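Transcription elongation factor SPT6 (Candida glabrata, PDB 3PJP) binds the phosphorylated C-terminal repeat domain of RNA polymerase II through this tandem SH2 fragment and probably chaperones histones H3-H4 during transcription elongation. Local coordinates at residues 100-103 with 104-107; 118-121 with 122-126; 179-182 with 183-187. All blocks are in the same frame, centred on the assembly; numbering follows the deposited sequence. Where two conformers were deposited one is given.

Contact 1: residues 100-103 with 104-107; sequences LLNE and LTSN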
loop_
_atom_site.group_PDB
_atom_site.type_symbol
_atom_site.label_atom_id
_atom_site.label_comp_id
_atom_site.label_asym_id
_atom_site.label_seq_id
_atom_site.Cartn_x
_atom_site.Cartn_y
_atom_site.Cartn_z
ATOM N N LEU A 100 -7.378 4.848 0.135
ATOM C CA LEU A 100 -7.330 3.728 -0.802
ATOM C C LEU A 100 -7.236 2.392 -0.058
ATOM O O LEU A 100 -7.845 1.404 -0.474
ATOM C CB LEU A 100 -6.190 3.915 -1.809
ATOM C CG LEU A 100 -6.427 5.058 -2.823
ATOM C CD1 LEU A 100 -5.115 5.516 -3.463
ATOM C CD2 LEU A 100 -7.442 4.659 -3.906
ATOM N N LEU A 101 -6.496 2.368 1.050
ATOM C CA LEU A 101 -6.391 1.146 1.845
ATOM C C LEU A 101 -7.783 0.761 2.322
ATOM O O LEU A 101 -8.190 -0.398 2.236
ATOM C CB LEU A 101 -5.474 1.362 3.054
ATOM C CG LEU A 101 -5.415 0.236 4.091
ATOM C CD1 LEU A 101 -5.026 -1.075 3.403
ATOM C CD2 LEU A 101 -4.445 0.599 5.222
ATOM N N ASN A 102 -8.522 1.742 2.827
ATOM C CA ASN A 102 -9.871 1.455 3.295
ATOM C C ASN A 102 -10.811 1.061 2.161
ATOM O O ASN A 102 -11.675 0.203 2.346
ATOM C CB ASN A 102 -10.437 2.626 4.103
ATOM C CG ASN A 102 -9.868 2.683 5.520
ATOM O OD1 ASN A 102 -9.775 1.666 6.201
ATOM N ND2 ASN A 102 -9.471 3.868 5.953
ATOM N N GLU A 103 -10.639 1.672 0.990
ATOM C CA GLU A 103 -11.441 1.299 -0.185
ATOM C C GLU A 103 -11.274 -0.187 -0.501
ATOM O O GLU A 103 -12.257 -0.903 -0.717
ATOM C CB GLU A 103 -11.074 2.146 -1.411
ATOM C CG GLU A 103 -12.039 1.999 -2.580
ATOM C CD GLU A 103 -11.651 2.850 -3.773
ATOM O OE1 GLU A 103 -11.115 3.964 -3.564
ATOM O OE2 GLU A 103 -11.891 2.407 -4.920
ATOM N N LEU A 104 -10.032 -0.650 -0.525
ATOM C CA LEU A 104 -9.792 -2.066 -0.817
ATOM C C LEU A 104 -10.265 -3.023 0.288
ATOM O O LEU A 104 -10.940 -4.010 -0.007
ATOM C CB LEU A 104 -8.336 -2.331 -1.247
ATOM C CG LEU A 104 -8.013 -3.741 -1.789
ATOM C CD1 LEU A 104 -9.016 -4.168 -2.844
ATOM C CD2 LEU A 104 -6.599 -3.801 -2.356
ATOM N N THR A 105 -9.945 -2.740 1.548
ATOM C CA THR A 105 -10.330 -3.662 2.624
ATOM C C THR A 105 -11.841 -3.698 2.867
ATOM O O THR A 105 -12.356 -4.658 3.439
ATOM C CB THR A 105 -9.584 -3.388 3.954
ATOM O OG1 THR A 105 -9.984 -2.118 4.492
ATOM C CG2 THR A 105 -8.076 -3.406 3.722
ATOM N N SER A 106 -12.542 -2.654 2.430
ATOM C CA SER A 106 -13.991 -2.595 2.596
ATOM C C SER A 106 -14.712 -3.341 1.478
ATOM O O SER A 106 -15.930 -3.521 1.526
ATOM C CB SER A 106 -14.471 -1.141 2.629
ATOM O OG SER A 106 -14.273 -0.510 1.379
ATOM N N ASN A 107 -13.961 -3.779 0.476
ATOM C CA ASN A 107 -14.577 -4.410 -0.684
ATOM C C ASN A 107 -15.091 -5.811 -0.386
ATOM O O ASN A 107 -14.504 -6.536 0.418
ATOM C CB ASN A 107 -13.608 -4.453 -1.855
ATOM C CG ASN A 107 -14.319 -4.690 -3.174
ATOM O OD1 ASN A 107 -14.430 -5.825 -3.633
ATOM N ND2 ASN A 107 -14.841 -3.620 -3.766
HETATM O O HOH W 1 -14.478 -1.060 -2.296
#

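Contact 2: residues 118-121 with 122-126; sequences VVKF and IEDYS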
loop_
_atom_site.group_PDB
_atom_site.type_symbol
_atom_site.label_atom_id
_atom_site.label_comp_id
_atom_site.label_asym_id
_atom_site.label_seq_id
_atom_site.Cartn_x
_atom_site.Cartn_y
_atom_site.Cartn_z
ATOM N N VAL A 118 -6.627 -17.959 2.296
ATOM C CA VAL A 118 -7.383 -17.529 1.129
ATOM C C VAL A 118 -7.217 -18.520 -0.021
ATOM O O VAL A 118 -8.172 -18.798 -0.751
ATOM C CB VAL A 118 -7.019 -16.077 0.704
ATOM C CG1 VAL A 118 -7.700 -15.720 -0.632
ATOM C CG2 VAL A 118 -7.413 -15.104 1.791
ATOM N N VAL A 119 -6.021 -19.091 -0.160
ATOM C CA VAL A 119 -5.805 -20.150 -1.141
ATOM C C VAL A 119 -6.725 -21.333 -0.867
ATOM O O VAL A 119 -7.332 -21.867 -1.788
ATOM C CB VAL A 119 -4.344 -20.630 -1.164
ATOM C CG1 VAL A 119 -4.234 -21.973 -1.887
ATOM C CG2 VAL A 119 -3.452 -19.583 -1.820
ATOM N N LYS A 120 -6.835 -21.733 0.399
ATOM C CA LYS A 120 -7.730 -22.826 0.761
ATOM C C LYS A 120 -9.191 -22.468 0.500
ATOM O O LYS A 120 -9.967 -23.309 0.049
ATOM C CB LYS A 120 -7.529 -23.254 2.220
ATOM C CG LYS A 120 -8.369 -24.456 2.628
ATOM C CD LYS A 120 -8.037 -24.918 4.039
ATOM C CE LYS A 120 -8.870 -26.131 4.434
ATOM N NZ LYS A 120 -8.597 -26.563 5.834
ATOM N N PHE A 121 -9.575 -21.227 0.785
ATOM C CA PHE A 121 -10.952 -20.821 0.535
ATOM C C PHE A 121 -11.283 -20.947 -0.949
ATOM O O PHE A 121 -12.373 -21.381 -1.324
ATOM C CB PHE A 121 -11.225 -19.402 1.018
ATOM C CG PHE A 121 -12.671 -19.021 0.946
ATOM C CD1 PHE A 121 -13.492 -19.161 2.052
ATOM C CD2 PHE A 121 -13.219 -18.546 -0.234
ATOM C CE1 PHE A 121 -14.830 -18.822 1.983
ATOM C CE2 PHE A 121 -14.557 -18.207 -0.309
ATOM C CZ PHE A 121 -15.362 -18.342 0.799
ATOM N N ILE A 122 -10.327 -20.577 -1.790
ATOM C CA ILE A 122 -10.512 -20.637 -3.234
ATOM C C ILE A 122 -10.506 -22.069 -3.774
ATOM O O ILE A 122 -11.333 -22.412 -4.617
ATOM C CB ILE A 122 -9.471 -19.768 -3.959
ATOM C CG1 ILE A 122 -9.788 -18.293 -3.718
ATOM C CG2 ILE A 122 -9.451 -20.078 -5.455
ATOM C CD1 ILE A 122 -8.714 -17.354 -4.184
ATOM N N GLU A 123 -9.584 -22.902 -3.293
ATOM C CA GLU A 123 -9.583 -24.319 -3.655
ATOM C C GLU A 123 -10.932 -24.955 -3.317
ATOM O O GLU A 123 -11.572 -25.572 -4.168
ATOM C CB GLU A 123 -8.463 -25.068 -2.930
ATOM C CG GLU A 123 -7.051 -24.725 -3.395
ATOM C CD GLU A 123 -5.987 -25.398 -2.542
ATOM O OE1 GLU A 123 -4.783 -25.244 -2.841
ATOM O OE2 GLU A 123 -6.360 -26.084 -1.566
ATOM N N ASP A 124 -11.362 -24.800 -2.068
ATOM C CA ASP A 124 -12.643 -25.352 -1.642
ATOM C C ASP A 124 -13.793 -24.826 -2.500
ATOM O O ASP A 124 -14.627 -25.600 -2.967
ATOM C CB ASP A 124 -12.904 -25.050 -0.165
ATOM C CG ASP A 124 -11.946 -25.774 0.755
ATOM O OD1 ASP A 124 -11.228 -26.682 0.283
ATOM O OD2 ASP A 124 -11.914 -25.442 1.960
ATOM N N TYR A 125 -13.833 -23.513 -2.711
ATOM C CA TYR A 125 -14.892 -22.909 -3.514
ATOM C C TYR A 125 -14.912 -23.446 -4.942
ATOM O O TYR A 125 -15.979 -23.686 -5.512
ATOM C CB TYR A 125 -14.770 -21.387 -3.542
ATOM C CG TYR A 125 -15.774 -20.736 -4.464
ATOM C CD1 TYR A 125 -15.484 -20.531 -5.808
ATOM C CD2 TYR A 125 -17.018 -20.337 -3.995
ATOM C CE1 TYR A 125 -16.404 -19.941 -6.656
ATOM C CE2 TYR A 125 -17.941 -19.743 -4.832
ATOM C CZ TYR A 125 -17.630 -19.546 -6.162
ATOM O OH TYR A 125 -18.551 -18.957 -6.996
ATOM N N SER A 126 -13.732 -23.617 -5.526
ATOM C CA SER A 126 -13.631 -24.176 -6.869
ATOM C C SER A 126 -14.171 -25.604 -6.902
ATOM O O SER A 126 -14.761 -26.029 -7.893
ATOM C CB SER A 126 -12.185 -24.150 -7.355
ATOM O OG SER A 126 -12.089 -24.634 -8.681
#

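Contact 3: residues 179-182 with 183-187; sequences PTVI and QLCNG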
loop_
_atom_site.group_PDB
_atom_site.type_symbol
_atom_site.label_atom_id
_atom_site.label_comp_id
_atom_site.label_asym_id
_atom_site.label_seq_id
_atom_site.Cartn_x
_atom_site.Cartn_y
_atom_site.Cartn_z
ATOM N N PRO A 179 -6.797 3.678 -10.386
ATOM C CA PRO A 179 -7.135 4.658 -9.342
ATOM C C PRO A 179 -8.278 4.264 -8.406
ATOM O O PRO A 179 -8.421 4.900 -7.350
ATOM C CB PRO A 179 -7.534 5.903 -10.144
ATOM C CG PRO A 179 -6.945 5.696 -11.518
ATOM C CD PRO A 179 -6.975 4.218 -11.745
ATOM N N THR A 180 -9.088 3.285 -8.793
ATOM C CA THR A 180 -10.191 2.801 -7.963
ATOM C C THR A 180 -10.207 1.270 -7.944
ATOM O O THR A 180 -9.597 0.624 -8.800
ATOM C CB THR A 180 -11.549 3.228 -8.503
ATOM O OG1 THR A 180 -11.799 2.545 -9.741
ATOM C CG2 THR A 180 -11.596 4.738 -8.720
ATOM N N VAL A 181 -10.936 0.695 -6.992
ATOM C CA VAL A 181 -11.022 -0.765 -6.886
ATOM C C VAL A 181 -11.772 -1.333 -8.087
ATOM O O VAL A 181 -11.417 -2.381 -8.598
ATOM C CB VAL A 181 -11.686 -1.227 -5.569
ATOM C CG1 VAL A 181 -12.022 -2.725 -5.633
ATOM C CG2 VAL A 181 -10.772 -0.947 -4.405
ATOM N N ILE A 182 -12.795 -0.620 -8.546
ATOM C CA ILE A 182 -13.517 -1.011 -9.751
ATOM C C ILE A 182 -12.600 -1.094 -10.977
ATOM O O ILE A 182 -12.676 -2.051 -11.751
ATOM C CB ILE A 182 -14.699 -0.055 -10.030
ATOM C CG1 ILE A 182 -15.792 -0.266 -8.979
ATOM C CG2 ILE A 182 -15.253 -0.279 -11.428
ATOM C CD1 ILE A 182 -16.826 0.833 -8.930
ATOM N N GLN A 183 -11.744 -0.093 -11.162
ATOM C CA GLN A 183 -10.829 -0.093 -12.306
ATOM C C GLN A 183 -9.790 -1.191 -12.152
ATOM O O GLN A 183 -9.365 -1.796 -13.139
ATOM C CB GLN A 183 -10.127 1.258 -12.453
ATOM C CG GLN A 183 -10.931 2.353 -13.157
ATOM C CD GLN A 183 -10.253 3.715 -13.040
ATOM O OE1 GLN A 183 -9.986 4.186 -11.930
ATOM N NE2 GLN A 183 -9.952 4.344 -14.177
ATOM N N LEU A 184 -9.382 -1.441 -10.912
ATOM C CA LEU A 184 -8.439 -2.523 -10.629
ATOM C C LEU A 184 -8.998 -3.884 -11.035
ATOM O O LEU A 184 -8.291 -4.697 -11.656
ATOM C CB LEU A 184 -8.103 -2.539 -9.144
ATOM C CG LEU A 184 -7.307 -3.741 -8.616
ATOM C CD1 LEU A 184 -5.913 -3.727 -9.205
ATOM C CD2 LEU A 184 -7.234 -3.608 -7.099
ATOM N N CYS A 185 -10.251 -4.157 -10.667
ATOM C CA CYS A 185 -10.850 -5.437 -11.021
ATOM C C CYS A 185 -11.035 -5.542 -12.529
ATOM O O CYS A 185 -10.791 -6.583 -13.098
ATOM C CB CYS A 185 -12.176 -5.692 -10.300
ATOM S SG CYS A 185 -12.034 -5.710 -8.504
ATOM N N ASN A 186 -11.447 -4.445 -13.164
ATOM C CA ASN A 186 -11.567 -4.441 -14.617
ATOM C C ASN A 186 -10.212 -4.662 -15.297
ATOM O O ASN A 186 -10.122 -5.369 -16.291
ATOM C CB ASN A 186 -12.211 -3.139 -15.116
ATOM C CG ASN A 186 -13.691 -3.038 -14.757
ATOM O OD1 ASN A 186 -14.337 -4.041 -14.453
ATOM N ND2 ASN A 186 -14.235 -1.825 -14.807
ATOM N N GLY A 187 -9.166 -4.044 -14.765
ATOM C CA GLY A 187 -7.825 -4.209 -15.299
ATOM C C GLY A 187 -7.306 -5.627 -15.133
ATOM O O GLY A 187 -6.679 -6.176 -16.044
#

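Contact 1: residues 100-103 with 104-107
Thr105 and Ser106 pack back onto the carbonyls of Leu101, Asn102 and Glu103, a local contact near the C-terminal end of helix 86-105, where the last turns run out into a loop. Thr105 N lies 3.0 Å from Leu101 O at a nearly straight 171°; the next bond of the same kind, Ser106 N to Asn102 O, is more bent, at 138°. Asn107 N then reaches back three residues, to Leu104 O at 3.1 Å.

The Thr105 side chain straddles the Leu101 carbonyl. With chi1 at 67°, OG1 sits between the backbone N and carbonyl carbon while CG2 turns beside the N and meets Leu101 CD1 at 3.9 Å. Any bond from OG1 to Leu101 O is weak; the firmer partner is Arg30 NH1, which also bonds to Asn102 OD1, so one guanidinium links the two side chains. This helix follows the first six-stranded sheet of the tandem SH2 fold, yet its end packs on the second: Leu101 and Leu104 both touch Phe147, and Leu100 and Leu101 rest on Leu166.

On the more polar side, Ser106 OG lies 2.9 Å from Asn102 O and equally far from Glu103 O; which receives its proton is unsettled, and both contacts are less certain because they rest on one of two deposited conformers. Glu103 O also accepts from a water at 2.7 Å, and that water accepts in turn from Asn107 ND2 at 3.0 Å, bridging helix and loop. Asn107 OD1 accepts from Lys109 N, which helps hold the amide. The Glu103 chain is extended, and its OE2 bonds to Val181 N at the start of helix 181-191, where the helix end would probably stabilise the carboxylate's negative charge.

Contact 2: residues 118-121 with 122-126
The Phe121 ring stands obliquely to the amide N of the following residue, Ile122, with CG 3.9 Å from that N. Its ring partners lie outside the helix: Lys111 in a cation-pi interaction and Tyr136, whose ring meets it with the planes about 75° apart. Of Tyr125, it is CB that touches the preceding turn, 3.3 Å from Phe121 O; the ring leaves this turn, and the side chain touches Val134 of strand 134-139. The Asp124 carboxylate lies alongside the Lys120 carbonyl, two acceptors with no bond between them, CG 3.2 Å from Lys120 O, and its OD2 meets the aliphatic CG of Lys120 at 3.7 Å. With CG anti to the backbone N (chi1 -176°) and the chain extended beyond it, Lys120 carries NZ past the acid, to 5.2 Å from Asp124 OD2, so the opposite charges are near but not in contact.

Helix 115-128 is the crossover of a beta-alpha-beta unit, joining strand 110-111 to the parallel strand 134-139 in the second SH2 sheet. The sheet-facing ridge is apolar: the Ile122 side chain crosses that of Val118 at a slant, CD1 4.0 Å from Val118 CG1, and both residues lie on Ile150. Val119 takes a flank, touching Leu159 and Ile161, while its CG1 lies 3.5 Å from Glu123 OE1. Regular i to i+4 bonds run beneath, among them Asp124 N to Lys120 O at 170°.

Contact 3: residues 179-182 with 183-187
Thr180 OG1 accepts from Gln183 N at 3.0 Å with an N-H...O angle of 162°, the N-cap bond that closes the first turn of helix 181-191. With chi1 at 68°, OG1 lies between the backbone N and the carbonyl carbon, nearly in line with that N-H, and also 3.3 Å from Gln183 OE1, to which the hydroxyl may donate; the proton is not settled. The Gln183 side chain, extended beyond CG, runs back toward the residues before the helix and crosses Pro179 at about a right angle, with OE1 in a tight approach to the ring carbon CD, at 3.0 Å.

Behind the cap the backbone ladder begins at once, Leu184 N bonding to Thr180 O at 3.0 Å. This is the helix that follows the last strand, 176-178, of the second SH2 sheet, and its inner side packs on strands of that sheet. Leu184 reaches Phe137, Phe171 and Leu173, while Cys185, whose SG lies 4.1 Å from Val181 CG1, rests on Tyr135 and Phe137. On the solvent side Ile182 and Asn186 run alongside each other, CG2 of the former 3.9 Å from ND2 of the latter. One turn further on, the Asn186 carbonyl accepts from Thr190 OG1.

In the fold
Contact 1 is the most buried of the three, with three buried residues and one exposed among eight that touch; contacts 2 and 3 lie nearer the surface, with three and four exposed. Contact 1 is a C-terminal end, contact 2 mid-helix and contact 3 an N-terminal start; accordingly, hydroxyls meet backbone groups in the first and third, while the second relies on regular bonding and side-chain packing. Contacts 1 and 3 touch directly: Glu103 and Leu104 of one meet Thr180 and Val181 of the other. Contact 2 touches neither. Each nevertheless packs apolar residues on the second sheet, contacts 1 and 2 sharing strands 146-152 and 159-166, contacts 2 and 3 strand 134-139.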